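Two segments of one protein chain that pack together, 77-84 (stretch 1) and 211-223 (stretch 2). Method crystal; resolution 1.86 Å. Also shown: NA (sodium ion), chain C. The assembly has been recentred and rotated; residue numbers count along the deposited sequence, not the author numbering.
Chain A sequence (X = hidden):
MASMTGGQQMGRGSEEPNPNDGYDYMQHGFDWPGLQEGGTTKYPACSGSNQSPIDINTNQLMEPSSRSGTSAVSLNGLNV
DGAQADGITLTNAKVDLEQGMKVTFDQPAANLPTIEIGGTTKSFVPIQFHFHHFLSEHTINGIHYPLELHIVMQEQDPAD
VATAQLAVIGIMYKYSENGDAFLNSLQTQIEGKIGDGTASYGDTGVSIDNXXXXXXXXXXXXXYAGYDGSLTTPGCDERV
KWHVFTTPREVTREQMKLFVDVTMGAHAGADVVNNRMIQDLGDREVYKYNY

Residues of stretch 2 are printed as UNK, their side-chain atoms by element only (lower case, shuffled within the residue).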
ATOM      1  N   GLY A  77       4.136 -10.833 -13.928  1.00 18.67           N
ATOM      2  CA  GLY A  77       3.991 -11.886 -12.932  1.00 20.38           C
ATOM      3  C   GLY A  77       2.993 -11.608 -11.831  1.00 21.27           C
ATOM      4  O   GLY A  77       2.511 -12.570 -11.234  1.00 23.01           O
ATOM      5  N   LEU A  78       2.701 -10.334 -11.514  1.00 20.11           N
ATOM      6  CA  LEU A  78       1.689 -10.061 -10.470  1.00 20.01           C
ATOM      7  C   LEU A  78       0.309 -10.522 -10.903  1.00 18.58           C
ATOM      8  O   LEU A  78      -0.501 -10.877 -10.068  1.00 17.78           O
ATOM      9  CB  LEU A  78       1.608  -8.554 -10.167  1.00 19.83           C
ATOM     10  CG  LEU A  78       2.918  -7.951  -9.695  1.00 20.20           C
ATOM     11  CD1 LEU A  78       2.740  -6.415  -9.558  1.00 20.32           C
ATOM     12  CD2 LEU A  78       3.375  -8.568  -8.420  1.00 19.82           C
ATOM     13  N   ASN A  79       0.034 -10.522 -12.203  1.00 19.24           N
ATOM     14  CA  ASN A  79      -1.292 -10.917 -12.681  1.00 21.25           C
ATOM     15  C   ASN A  79      -1.382 -12.281 -13.359  1.00 22.24           C
ATOM     16  O   ASN A  79      -2.244 -12.506 -14.208  1.00 23.44           O
ATOM     17  CB  ASN A  79      -1.849  -9.818 -13.619  1.00 23.29           C
ATOM     18  CG  ASN A  79      -3.340  -9.927 -13.819  1.00 24.70           C
ATOM     19  OD1 ASN A  79      -4.077 -10.225 -12.899  1.00 28.00           O
ATOM     20  ND2 ASN A  79      -3.796  -9.668 -15.038  1.00 28.99           N
ATOM     21  N   VAL A  80      -0.463 -13.161 -12.999  1.00 21.61           N
ATOM     22  CA  VAL A  80      -0.448 -14.536 -13.491  1.00 21.76           C
ATOM     23  C   VAL A  80      -0.437 -15.404 -12.231  1.00 20.36           C
ATOM     24  O   VAL A  80       0.394 -15.186 -11.323  1.00 19.48           O
ATOM     25  CB  VAL A  80       0.826 -14.836 -14.392  1.00 21.76           C
ATOM     26  CG1 VAL A  80       0.851 -16.335 -14.829  1.00 21.98           C
ATOM     27  CG2 VAL A  80       0.790 -13.964 -15.628  1.00 23.86           C
ATOM     28  N   ASP A  81      -1.398 -16.338 -12.173  1.00 21.04           N
ATOM     29  CA  ASP A  81      -1.547 -17.300 -11.056  1.00 22.25           C
ATOM     30  C   ASP A  81      -0.146 -17.712 -10.624  1.00 21.60           C
ATOM     31  O   ASP A  81       0.658 -18.181 -11.444  1.00 21.66           O
ATOM     32  CB  ASP A  81      -2.284 -18.538 -11.564  1.00 25.69           C
ATOM     33  CG  ASP A  81      -2.603 -19.561 -10.461  1.00 27.23           C
ATOM     34  OD1 ASP A  81      -1.948 -19.649  -9.438  1.00 22.85           O
ATOM     35  OD2 ASP A  81      -3.540 -20.326 -10.677  1.00 32.01           O
ATOM     36  N   GLY A  82       0.144 -17.539  -9.335  1.00 20.13           N
ATOM     37  CA  GLY A  82       1.451 -17.889  -8.799  1.00 20.15           C
ATOM     38  C   GLY A  82       1.867 -19.347  -9.025  1.00 20.99           C
ATOM     39  O   GLY A  82       3.046 -19.632  -9.021  1.00 22.83           O
ATOM     40  N   ALA A  83       0.910 -20.244  -9.256  1.00 21.37           N
ATOM     41  CA  ALA A  83       1.213 -21.676  -9.523  1.00 24.09           C
ATOM     42  C   ALA A  83       1.854 -21.862 -10.910  1.00 24.50           C
ATOM     43  O   ALA A  83       2.452 -22.920 -11.197  1.00 25.88           O
ATOM     44  CB  ALA A  83      -0.082 -22.513  -9.454  1.00 24.37           C
ATOM     45  N   GLN A  84       1.719 -20.837 -11.759  1.00 25.16           N
ATOM     46  CA  GLN A  84       2.226 -20.826 -13.115  1.00 26.79           C
ATOM     47  C   GLN A  84       3.657 -20.433 -13.157  1.00 26.96           C
ATOM     48  O   GLN A  84       4.172 -19.747 -12.264  1.00 24.16           O
ATOM     49  CB  GLN A  84       1.478 -19.834 -14.014  1.00 31.65           C
ATOM     50  CG  GLN A  84      -0.015 -20.125 -14.247  1.00 37.64           C
ATOM     51  CD  GLN A  84      -0.258 -21.456 -14.889  1.00 41.04           C
ATOM     52  OE1 GLN A  84      -0.493 -22.460 -14.211  1.00 42.89           O
ATOM     53  NE2 GLN A  84      -0.202 -21.480 -16.217  1.00 43.19           N
ATOM     54  N   UNK A 211       2.492 -16.522  -0.503  1.00 19.21           N
ATOM     55  CA  UNK A 211       1.325 -15.804  -1.020  1.00 19.44           C
ATOM     56  C   UNK A 211       1.289 -15.725  -2.553  1.00 19.40           C
ATOM     57  O   UNK A 211       2.266 -15.292  -3.167  1.00 18.68           O
ATOM     58  c   UNK A 211       0.255 -13.490  -1.070  1.00 19.15           C
ATOM     59  c   UNK A 211       1.363 -14.405   1.078  1.00 19.94           C
ATOM     60  c   UNK A 211       1.385 -14.351  -0.470  1.00 18.90           C
ATOM     61  c   UNK A 211       1.550 -12.995   1.729  1.00 21.43           C
ATOM     62  N   UNK A 212       0.143 -16.075  -3.117  1.00 19.19           N
ATOM     63  CA  UNK A 212      -0.104 -16.083  -4.556  1.00 19.79           C
ATOM     64  C   UNK A 212      -0.642 -14.660  -4.865  1.00 19.97           C
ATOM     65  O   UNK A 212      -1.797 -14.326  -4.569  1.00 21.83           O
ATOM     66  c   UNK A 212      -1.152 -17.181  -4.833  1.00 21.23           C
ATOM     67  n   UNK A 212      -1.332 -16.408  -7.157  1.00 18.33           N
ATOM     68  c   UNK A 212      -1.382 -17.458  -6.338  1.00 23.87           C
ATOM     69  o   UNK A 212      -1.649 -18.638  -6.754  1.00 23.60           O
ATOM     70  N   UNK A 213       0.210 -13.821  -5.443  1.00 19.43           N
ATOM     71  CA  UNK A 213      -0.186 -12.433  -5.678  1.00 19.26           C
ATOM     72  C   UNK A 213      -1.473 -12.289  -6.440  1.00 20.38           C
ATOM     73  O   UNK A 213      -2.406 -11.580  -6.009  1.00 18.56           O
ATOM     74  c   UNK A 213       2.155 -11.605  -5.496  1.00 19.96           C
ATOM     75  c   UNK A 213       0.942 -11.640  -6.382  1.00 17.59           C
ATOM     76  c   UNK A 213       0.485 -10.158  -6.605  1.00 18.77           C
ATOM     77  N   UNK A 214      -1.548 -12.981  -7.570  1.00 21.08           N
ATOM     78  CA  UNK A 214      -2.715 -12.869  -8.411  1.00 21.80           C
ATOM     79  C   UNK A 214      -4.007 -13.371  -7.778  1.00 23.39           C
ATOM     80  O   UNK A 214      -5.076 -12.722  -7.893  1.00 21.74           O
ATOM     81  n   UNK A 214      -6.204 -13.668 -12.225  1.00 38.11           N
ATOM     82  c   UNK A 214      -2.432 -13.594  -9.732  1.00 23.78           C
ATOM     83  c   UNK A 214      -3.660 -13.906 -10.590  1.00 26.26           C
ATOM     84  c   UNK A 214      -4.237 -12.642 -11.180  1.00 32.13           C
ATOM     85  c   UNK A 214      -4.943 -12.931 -12.517  1.00 36.27           C
ATOM     86  N   UNK A 215      -3.939 -14.521  -7.116  1.00 20.88           N
ATOM     87  CA  UNK A 215      -5.172 -15.046  -6.540  1.00 23.07           C
ATOM     88  C   UNK A 215      -5.524 -14.500  -5.161  1.00 22.26           C
ATOM     89  O   UNK A 215      -6.697 -14.422  -4.803  1.00 24.86           O
ATOM     90  o   UNK A 215      -4.198 -17.073  -5.487  1.00 23.80           O
ATOM     91  c   UNK A 215      -4.730 -17.207  -7.853  1.00 22.23           C
ATOM     92  c   UNK A 215      -5.145 -16.637  -6.479  1.00 23.66           C
ATOM     93  N   UNK A 216      -4.525 -14.086  -4.404  1.00 21.30           N
ATOM     94  CA  UNK A 216      -4.826 -13.626  -3.076  1.00 21.91           C
ATOM     95  C   UNK A 216      -4.899 -12.119  -2.848  1.00 21.37           C
ATOM     96  O   UNK A 216      -5.597 -11.692  -1.937  1.00 21.77           O
ATOM     97  n   UNK A 216      -3.624 -16.773   0.162  1.00 24.59           N
ATOM     98  o   UNK A 216      -1.879 -16.511  -1.266  1.00 26.35           O
ATOM     99  c   UNK A 216      -3.078 -16.387  -1.013  1.00 26.74           C
ATOM    100  c   UNK A 216      -4.014 -15.763  -2.018  1.00 24.20           C
ATOM    101  c   UNK A 216      -3.824 -14.233  -2.093  1.00 22.06           C
ATOM    102  N   UNK A 217      -4.167 -11.347  -3.661  1.00 21.97           N
ATOM    103  CA  UNK A 217      -4.091  -9.900  -3.481  1.00 20.40           C
ATOM    104  C   UNK A 217      -4.757  -9.060  -4.561  1.00 21.43           C
ATOM    105  O   UNK A 217      -5.546  -8.196  -4.230  1.00 21.94           O
ATOM    106  c   UNK A 217      -2.630  -9.481  -3.300  1.00 20.31           C
ATOM    107  c   UNK A 217      -2.353 -10.003  -0.783  1.00 18.50           C
ATOM    108  c   UNK A 217      -1.781 -10.172  -2.215  1.00 20.12           C
ATOM    109  c   UNK A 217      -0.391  -9.619  -2.305  1.00 18.58           C
ATOM    110  N   UNK A 218      -4.488  -9.314  -5.846  1.00 20.93           N
ATOM    111  CA  UNK A 218      -5.104  -8.479  -6.872  1.00 21.48           C
ATOM    112  C   UNK A 218      -6.599  -8.653  -6.879  1.00 22.12           C
ATOM    113  O   UNK A 218      -7.102  -9.769  -6.682  1.00 22.62           O
ATOM    114  c   UNK A 218      -2.948  -8.439 -10.073  1.00 23.83           C
ATOM    115  c   UNK A 218      -2.640  -7.203  -7.927  1.00 25.89           C
ATOM    116  c   UNK A 218      -4.567  -8.798  -8.263  1.00 22.99           C
ATOM    117  c   UNK A 218      -3.094  -8.531  -8.532  1.00 23.75           C
ATOM    118  N   UNK A 219      -7.351  -7.555  -7.129  1.00 21.41           N
ATOM    119  CA  UNK A 219      -8.809  -7.683  -7.132  1.00 21.80           C
ATOM    120  C   UNK A 219      -9.356  -8.325  -8.394  1.00 24.21           C
ATOM    121  O   UNK A 219      -8.610  -8.620  -9.329  1.00 20.76           O
ATOM    122  c   UNK A 219      -9.304  -6.253  -6.939  1.00 23.38           C
ATOM    123  c   UNK A 219      -8.207  -5.411  -7.514  1.00 22.33           C
ATOM    124  c   UNK A 219      -6.911  -6.148  -7.217  1.00 20.42           C
ATOM    125  N   UNK A 220     -10.673  -8.516  -8.417  1.00 25.66           N
ATOM    126  CA  UNK A 220     -11.316  -9.171  -9.542  1.00 29.44           C
ATOM    127  C   UNK A 220     -11.275  -8.445 -10.889  1.00 32.02           C
ATOM    128  O   UNK A 220     -11.446  -9.091 -11.935  1.00 34.18           O
ATOM    129  c   UNK A 220     -12.764  -9.529  -9.178  1.00 31.30           C
ATOM    130  o   UNK A 220     -13.462  -8.389  -8.668  1.00 34.30           O
ATOM    131  N   UNK A 221     -11.018  -7.135 -10.892  1.00 29.37           N
ATOM    132  CA  UNK A 221     -10.939  -6.396 -12.143  1.00 26.93           C
ATOM    133  C   UNK A 221      -9.616  -5.659 -12.133  1.00 26.09           C
ATOM    134  O   UNK A 221      -9.077  -5.332 -11.066  1.00 23.03           O
ATOM    135  c   UNK A 221     -12.124  -5.428 -12.267  1.00 26.64           C
ATOM    136  o   UNK A 221     -11.777  -4.291 -13.020  1.00 28.06           O
ATOM    137  N   UNK A 222      -9.056  -5.442 -13.308  1.00 24.61           N
ATOM    138  CA  UNK A 222      -7.773  -4.765 -13.373  1.00 24.60           C
ATOM    139  C   UNK A 222      -7.974  -3.272 -13.526  1.00 22.54           C
ATOM    140  O   UNK A 222      -7.010  -2.551 -13.728  1.00 20.37           O
ATOM    141  c   UNK A 222      -5.849  -6.971 -13.106  1.00 30.49           C
ATOM    142  c   UNK A 222      -5.689  -7.099 -15.598  1.00 34.28           C
ATOM    143  c   UNK A 222      -6.573  -6.734 -14.417  1.00 30.09           C
ATOM    144  c   UNK A 222      -6.959  -5.262 -14.553  1.00 27.81           C
ATOM    145  N   UNK A 223      -9.220  -2.802 -13.442  1.00 20.34           N
ATOM    146  CA  UNK A 223      -9.444  -1.354 -13.575  1.00 21.66           C
ATOM    147  C   UNK A 223      -8.704  -0.555 -12.506  1.00 20.41           C
ATOM    148  O   UNK A 223      -8.856  -0.831 -11.330  1.00 23.65           O
ATOM    149  c   UNK A 223     -13.235  -1.049 -14.599  1.00 33.51           C
ATOM    150  n   UNK A 223     -15.523  -2.067 -13.898  1.00 42.59           N
ATOM    151  c   UNK A 223     -11.710  -1.381 -14.715  1.00 27.82           C
ATOM    152  c   UNK A 223     -13.976  -2.040 -13.692  1.00 38.55           C
ATOM    153  c   UNK A 223     -10.938  -1.022 -13.443  1.00 23.75           C
TER
HETATM  154 NA    NA C 281       5.050 -19.235 -10.109  1.00 23.25          NA
HETATM  155  O   HOH W   1       0.825 -14.179  -8.805  1.00 20.48           O
HETATM  156  O   HOH W   2       7.091 -19.000 -11.048  1.00 35.45           O
HETATM  157  O   HOH W   3       5.905 -18.948  -8.110  1.00 29.96           O

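Position 211 has four side-chain carbons, forked at the first, with one arm two carbons long. It lies in a strand, is buried and does not reach stretch 1. This is Ile211.

Position 212 has two side-chain carbons, the second carrying one oxygen and one nitrogen. That is a short amide, lying beside Asp81 and Gly82. This is Asn212. Its amide is probably turned over in the model, so its polar partners are left open. It sits at the N-cap position, and its backbone O accepts a hydrogen bond from N of position 216 at 2.7 Å.

Position 213 has three carbons, one carrying the other two. CB points toward stretch 1, and the side chain meets Leu78. This is Val213, with CG1 3.8 Å from Leu78 CD2 and 3.7 Å from Leu78 O.

Position 214 has four carbons in a row ending in nitrogen. The chain runs past Asn79 and Asp81. This is Lys214. Its CB lies 3.4 Å from Leu78 O and 3.6 Å from Val80 O, and its CG is 3.7 Å from Asp81 N. The aliphatic part of the chain therefore lies against the backbone of stretch 1.

Position 215 has one carbon carrying one oxygen and one carbon. It is exposed, and its methyl-type carbon comes near Asp81. This is Thr215, with CG2 4.0 Å from Asp81 OD1.

Position 216 has three carbons, the third carrying one oxygen and one nitrogen. It does not touch stretch 1. This is Gln216. Its OE1 accepts a hydrogen bond from Asn212 N at 2.8 Å, so the side chain folds back to the start of the helix.

Position 217 has four carbons forked at the second. It is buried but out of reach of stretch 1. This is Leu217. Its N donates to Val213 O at 2.9 Å.

Position 218 has the same four-carbon fork, but CB points toward stretch 1. This is Leu218. Its CD1 lies 3.5 Å from Leu78 O and 3.5 Å from Asn79 OD1. Its N also donates to Val213 O, at 3.1 Å, within a wider pi-type turn.

Position 219 has three carbons closing a ring onto the backbone N. This is Pro219, out of reach.

Positions 220 and 221 each have one carbon then one oxygen, and neither touches stretch 1. They are Ser220 and Ser221. Ser221 OG accepts a hydrogen bond from N of position 223 at 3.0 Å.

Position 222 has four carbons forked at the second. CB points toward stretch 1, and the side chain reaches Asn79. This is Leu222, with CD1 3.2 Å from Asn79 ND2.

Position 223 has four carbons in a row ending in nitrogen, out of reach of stretch 1. This is Lys223.

The contact buries 455 Å² and has no clear direct hydrogen bond. Packing does much of the work. Water 1 bridges the backbones, donating to Val80 O at 2.7 Å and accepting from Lys214 N at 2.9 Å.

Stretch 2 (211-223) INVKTQLLPSSLK
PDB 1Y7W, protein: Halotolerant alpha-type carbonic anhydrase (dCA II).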